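Local coordinates for protein carboxyvinyl-carboxyphosphonate phosphorylmutase (Bacillus anthracis, PDB 4IQD) that belongs to the phosphoenolpyruvate phosphomutase family of TIM-barrel enzymes and binds pyruvic acid, at residues K10-F21 with V85-L93. Residues are numbered along the deposited sequence; the frame is centred on the assembly and turned at random. Where two conformers were deposited one is given.
Sequences KQSTQEELANRF and VRATDLPVL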
loop_
_atom_site.group_PDB
_atom_site.type_symbol
_atom_site.label_atom_id
_atom_site.label_comp_id
_atom_site.label_asym_id
_atom_site.label_seq_id
_atom_site.Cartn_x
_atom_site.Cartn_y
_atom_site.Cartn_z
ATOM N N LYS A 10 -18.454 -12.396 9.327
ATOM C CA LYS A 10 -18.555 -12.544 10.780
ATOM C C LYS A 10 -17.499 -11.733 11.525
ATOM O O LYS A 10 -16.753 -12.276 12.340
ATOM C CB LYS A 10 -18.419 -14.014 11.189
ATOM C CG LYS A 10 -19.523 -14.936 10.693
ATOM C CD LYS A 10 -19.485 -16.267 11.438
ATOM C CE LYS A 10 -18.081 -16.863 11.448
ATOM N NZ LYS A 10 -17.987 -18.104 12.274
ATOM N N GLN A 11 -17.438 -10.435 11.250
ATOM C CA GLN A 11 -16.482 -9.558 11.918
ATOM C C GLN A 11 -16.723 -9.497 13.426
ATOM O O GLN A 11 -17.794 -9.860 13.910
ATOM C CB GLN A 11 -16.556 -8.154 11.324
ATOM C CG GLN A 11 -17.978 -7.653 11.133
ATOM C CD GLN A 11 -18.048 -6.152 10.936
ATOM O OE1 GLN A 11 -17.490 -5.385 11.719
ATOM N NE2 GLN A 11 -18.738 -5.725 9.883
ATOM N N SER A 12 -15.715 -9.041 14.165
ATOM C CA SER A 12 -15.826 -8.873 15.610
ATOM C C SER A 12 -16.130 -7.416 15.922
ATOM O O SER A 12 -16.028 -6.561 15.046
ATOM C CB SER A 12 -14.521 -9.276 16.301
ATOM O OG SER A 12 -14.207 -10.640 16.086
ATOM N N THR A 13 -16.506 -7.129 17.164
ATOM C CA THR A 13 -16.642 -5.740 17.589
ATOM C C THR A 13 -15.306 -5.239 18.128
ATOM O O THR A 13 -14.411 -6.034 18.420
ATOM C CB THR A 13 -17.773 -5.526 18.626
ATOM O OG1 THR A 13 -18.019 -4.124 18.780
ATOM C CG2 THR A 13 -17.408 -6.106 19.973
ATOM N N GLN A 14 -15.166 -3.922 18.230
ATOM C CA GLN A 14 -13.930 -3.329 18.721
ATOM C C GLN A 14 -13.642 -3.817 20.129
ATOM O O GLN A 14 -12.505 -4.153 20.457
ATOM C CB GLN A 14 -14.007 -1.800 18.700
ATOM C CG GLN A 14 -12.696 -1.098 19.049
ATOM C CD GLN A 14 -12.505 -0.894 20.540
ATOM O OE1 GLN A 14 -13.466 -0.699 21.279
ATOM N NE2 GLN A 14 -11.257 -0.939 20.987
ATOM N N GLU A 15 -14.678 -3.866 20.959
ATOM C CA GLU A 15 -14.486 -4.248 22.347
ATOM C C GLU A 15 -14.078 -5.712 22.445
ATOM O O GLU A 15 -13.350 -6.100 23.352
ATOM C CB GLU A 15 -15.732 -3.954 23.188
ATOM C CG GLU A 15 -15.451 -3.931 24.685
ATOM C CD GLU A 15 -16.191 -2.822 25.416
ATOM O OE1 GLU A 15 -17.031 -2.144 24.786
ATOM O OE2 GLU A 15 -15.925 -2.627 26.623
ATOM N N GLU A 16 -14.537 -6.520 21.497
ATOM C CA GLU A 16 -14.091 -7.901 21.402
ATOM C C GLU A 16 -12.629 -7.927 20.991
ATOM O O GLU A 16 -11.845 -8.731 21.496
ATOM C CB GLU A 16 -14.936 -8.680 20.390
ATOM C CG GLU A 16 -16.217 -9.258 20.974
ATOM C CD GLU A 16 -17.250 -9.583 19.913
ATOM O OE1 GLU A 16 -17.055 -9.186 18.745
ATOM O OE2 GLU A 16 -18.261 -10.233 20.249
ATOM N N LEU A 17 -12.265 -7.032 20.079
ATOM C CA LEU A 17 -10.907 -7.002 19.551
ATOM C C LEU A 17 -9.882 -6.544 20.585
ATOM O O LEU A 17 -8.790 -7.106 20.676
ATOM C CB LEU A 17 -10.835 -6.146 18.282
ATOM C CG LEU A 17 -11.298 -6.878 17.020
ATOM C CD1 LEU A 17 -11.169 -5.991 15.798
ATOM C CD2 LEU A 17 -10.513 -8.165 16.832
ATOM N N ALA A 18 -10.238 -5.534 21.369
ATOM C CA ALA A 18 -9.351 -5.043 22.416
ATOM C C ALA A 18 -9.131 -6.110 23.478
ATOM O O ALA A 18 -8.008 -6.331 23.927
ATOM C CB ALA A 18 -9.917 -3.790 23.040
ATOM N N ASN A 19 -10.209 -6.773 23.877
ATOM C CA ASN A 19 -10.124 -7.806 24.895
ATOM C C ASN A 19 -9.347 -9.015 24.398
ATOM O O ASN A 19 -8.608 -9.636 25.156
ATOM C CB ASN A 19 -11.518 -8.222 25.361
ATOM C CG ASN A 19 -12.279 -7.080 26.000
ATOM O OD1 ASN A 19 -11.698 -6.234 26.677
ATOM N ND2 ASN A 19 -13.586 -7.047 25.782
ATOM N N ARG A 20 -9.519 -9.339 23.121
ATOM C CA ARG A 20 -8.788 -10.442 22.512
ATOM C C ARG A 20 -7.308 -10.113 22.533
ATOM O O ARG A 20 -6.479 -10.959 22.849
ATOM C CB ARG A 20 -9.244 -10.677 21.072
ATOM C CG ARG A 20 -8.603 -11.893 20.417
ATOM C CD ARG A 20 -8.743 -11.879 18.896
ATOM N NE ARG A 20 -10.124 -12.002 18.434
ATOM C CZ ARG A 20 -10.488 -12.014 17.154
ATOM N NH1 ARG A 20 -9.573 -11.909 16.199
ATOM N NH2 ARG A 20 -11.768 -12.129 16.827
ATOM N N PHE A 21 -6.994 -8.867 22.199
ATOM C CA PHE A 21 -5.627 -8.365 22.229
ATOM C C PHE A 21 -5.038 -8.483 23.626
ATOM O O PHE A 21 -3.921 -8.974 23.801
ATOM C CB PHE A 21 -5.595 -6.905 21.776
ATOM C CG PHE A 21 -4.213 -6.335 21.664
ATOM C CD1 PHE A 21 -3.476 -6.500 20.505
ATOM C CD2 PHE A 21 -3.652 -5.628 22.715
ATOM C CE1 PHE A 21 -2.205 -5.975 20.397
ATOM C CE2 PHE A 21 -2.381 -5.101 22.613
ATOM C CZ PHE A 21 -1.655 -5.274 21.453
ATOM N N VAL A 85 -8.153 -3.984 9.791
ATOM C CA VAL A 85 -9.201 -4.721 10.483
ATOM C C VAL A 85 -10.231 -5.293 9.507
ATOM O O VAL A 85 -10.588 -6.468 9.596
ATOM C CB VAL A 85 -9.914 -3.841 11.527
ATOM C CG1 VAL A 85 -10.963 -4.651 12.278
ATOM C CG2 VAL A 85 -8.905 -3.251 12.497
ATOM N N ARG A 86 -10.688 -4.459 8.575
ATOM C CA ARG A 86 -11.674 -4.855 7.569
ATOM C C ARG A 86 -11.235 -6.099 6.819
ATOM O O ARG A 86 -12.059 -6.875 6.335
ATOM C CB ARG A 86 -11.886 -3.733 6.548
ATOM C CG ARG A 86 -12.724 -2.552 7.019
ATOM C CD ARG A 86 -12.786 -1.478 5.933
ATOM N NE ARG A 86 -13.754 -0.424 6.226
ATOM C CZ ARG A 86 -14.069 0.558 5.385
ATOM N NH1 ARG A 86 -14.965 1.473 5.730
ATOM N NH2 ARG A 86 -13.493 0.626 4.193
ATOM N N ALA A 87 -9.927 -6.285 6.725
ATOM C CA ALA A 87 -9.386 -7.351 5.907
ATOM C C ALA A 87 -9.145 -8.648 6.666
ATOM O O ALA A 87 -9.229 -9.728 6.091
ATOM C CB ALA A 87 -8.098 -6.891 5.233
ATOM N N THR A 88 -8.864 -8.540 7.961
ATOM C CA THR A 88 -8.355 -9.679 8.714
ATOM C C THR A 88 -9.202 -10.059 9.919
ATOM O O THR A 88 -9.248 -11.232 10.301
ATOM C CB THR A 88 -6.933 -9.398 9.216
ATOM O OG1 THR A 88 -6.958 -8.269 10.097
ATOM C CG2 THR A 88 -6.011 -9.098 8.047
ATOM N N ASP A 89 -9.855 -9.067 10.516
ATOM C CA ASP A 89 -10.570 -9.236 11.790
ATOM C C ASP A 89 -9.598 -9.598 12.919
ATOM O O ASP A 89 -9.927 -10.367 13.823
ATOM C CB ASP A 89 -11.708 -10.264 11.680
ATOM C CG ASP A 89 -12.685 -10.185 12.835
ATOM O OD1 ASP A 89 -13.243 -9.093 13.068
ATOM O OD2 ASP A 89 -12.887 -11.215 13.512
ATOM N N LEU A 90 -8.393 -9.039 12.847
ATOM C CA LEU A 90 -7.383 -9.227 13.885
ATOM C C LEU A 90 -7.201 -7.967 14.715
ATOM O O LEU A 90 -7.401 -6.861 14.214
ATOM C CB LEU A 90 -6.038 -9.603 13.266
ATOM C CG LEU A 90 -5.854 -11.045 12.809
ATOM C CD1 LEU A 90 -4.443 -11.231 12.291
ATOM C CD2 LEU A 90 -6.144 -11.994 13.953
ATOM N N PRO A 91 -6.811 -8.132 15.990
ATOM C CA PRO A 91 -6.477 -6.982 16.831
ATOM C C PRO A 91 -5.293 -6.242 16.235
ATOM O O PRO A 91 -4.285 -6.861 15.903
ATOM C CB PRO A 91 -6.067 -7.624 18.159
ATOM C CG PRO A 91 -6.681 -8.980 18.141
ATOM C CD PRO A 91 -6.661 -9.404 16.714
ATOM N N VAL A 92 -5.419 -4.931 16.090
ATOM C CA VAL A 92 -4.351 -4.135 15.516
ATOM C C VAL A 92 -3.922 -3.035 16.473
ATOM O O VAL A 92 -4.744 -2.245 16.932
ATOM C CB VAL A 92 -4.777 -3.515 14.175
ATOM C CG1 VAL A 92 -3.720 -2.548 13.675
ATOM C CG2 VAL A 92 -5.032 -4.608 13.150
ATOM N N LEU A 93 -2.629 -3.014 16.781
ATOM C CA LEU A 93 -2.020 -1.948 17.561
ATOM C C LEU A 93 -1.519 -0.862 16.622
ATOM O O LEU A 93 -0.702 -1.116 15.734
ATOM C CB LEU A 93 -0.864 -2.496 18.398
ATOM C CG LEU A 93 0.106 -1.517 19.057
ATOM C CD1 LEU A 93 -0.581 -0.655 20.110
ATOM C CD2 LEU A 93 1.260 -2.289 19.666
#
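Asp89, the first residue beyond helix 74-88, where phi turns positive, meets the chain leading into helix 14-26 through both oxygens of its carboxylate. Asp89 OD1 accepts a hydrogen bond from Ser12 N at 2.7 Å, on the syn side but somewhat out of the carboxylate plane. Asp89 OD2 uses its syn lone pair for the hydroxyl of the same residue, Ser12 OG donating over 2.9 Å. With CG anti to the backbone N (chi1 -164°), the acid stands beside its own carbonyl, and Arg20 meets both groups. Arg20 NH1 donates to Asp89 O at 2.9 Å, a bond in the carbonyl plane yet tilted from that of the guanidinium and bent to 130° at the hydrogen. The salt bridge from Arg20 NH2 to Asp89 OD2 is long, 3.6 Å, and the guanidinium and carboxylate planes are 79° apart, far from a coplanar pairing.

Apolar contacts continue down the helix. Leu17 divides its work between its methyls: CD1 meets Val85 CG1 tip to tip, whereas Leu17 CD2 touches Pro91 CD and also lies over the centre of one guanidinium face of Arg20. Pro91 sits against three helix residues, its CG 3.6 Å from Arg20 CD and its CB 3.7 Å from Phe21 CD1, at the edge of the ring. Beyond it the Phe21 ring reaches Leu93, while Tyr161 packs edge-to-face with Phe21.

The contact thus joins the N-terminal helix to an alpha-to-beta turn of the barrel, where helix 74-88 gives way to strand 92-95. Three hydrogen bonds tie the turn to Ser12 and Arg20, two of them on one carboxylate; the nearby guanidinium would probably help stabilise its negative charge, while the leucine and proline contacts probably limit the arginine's freedom.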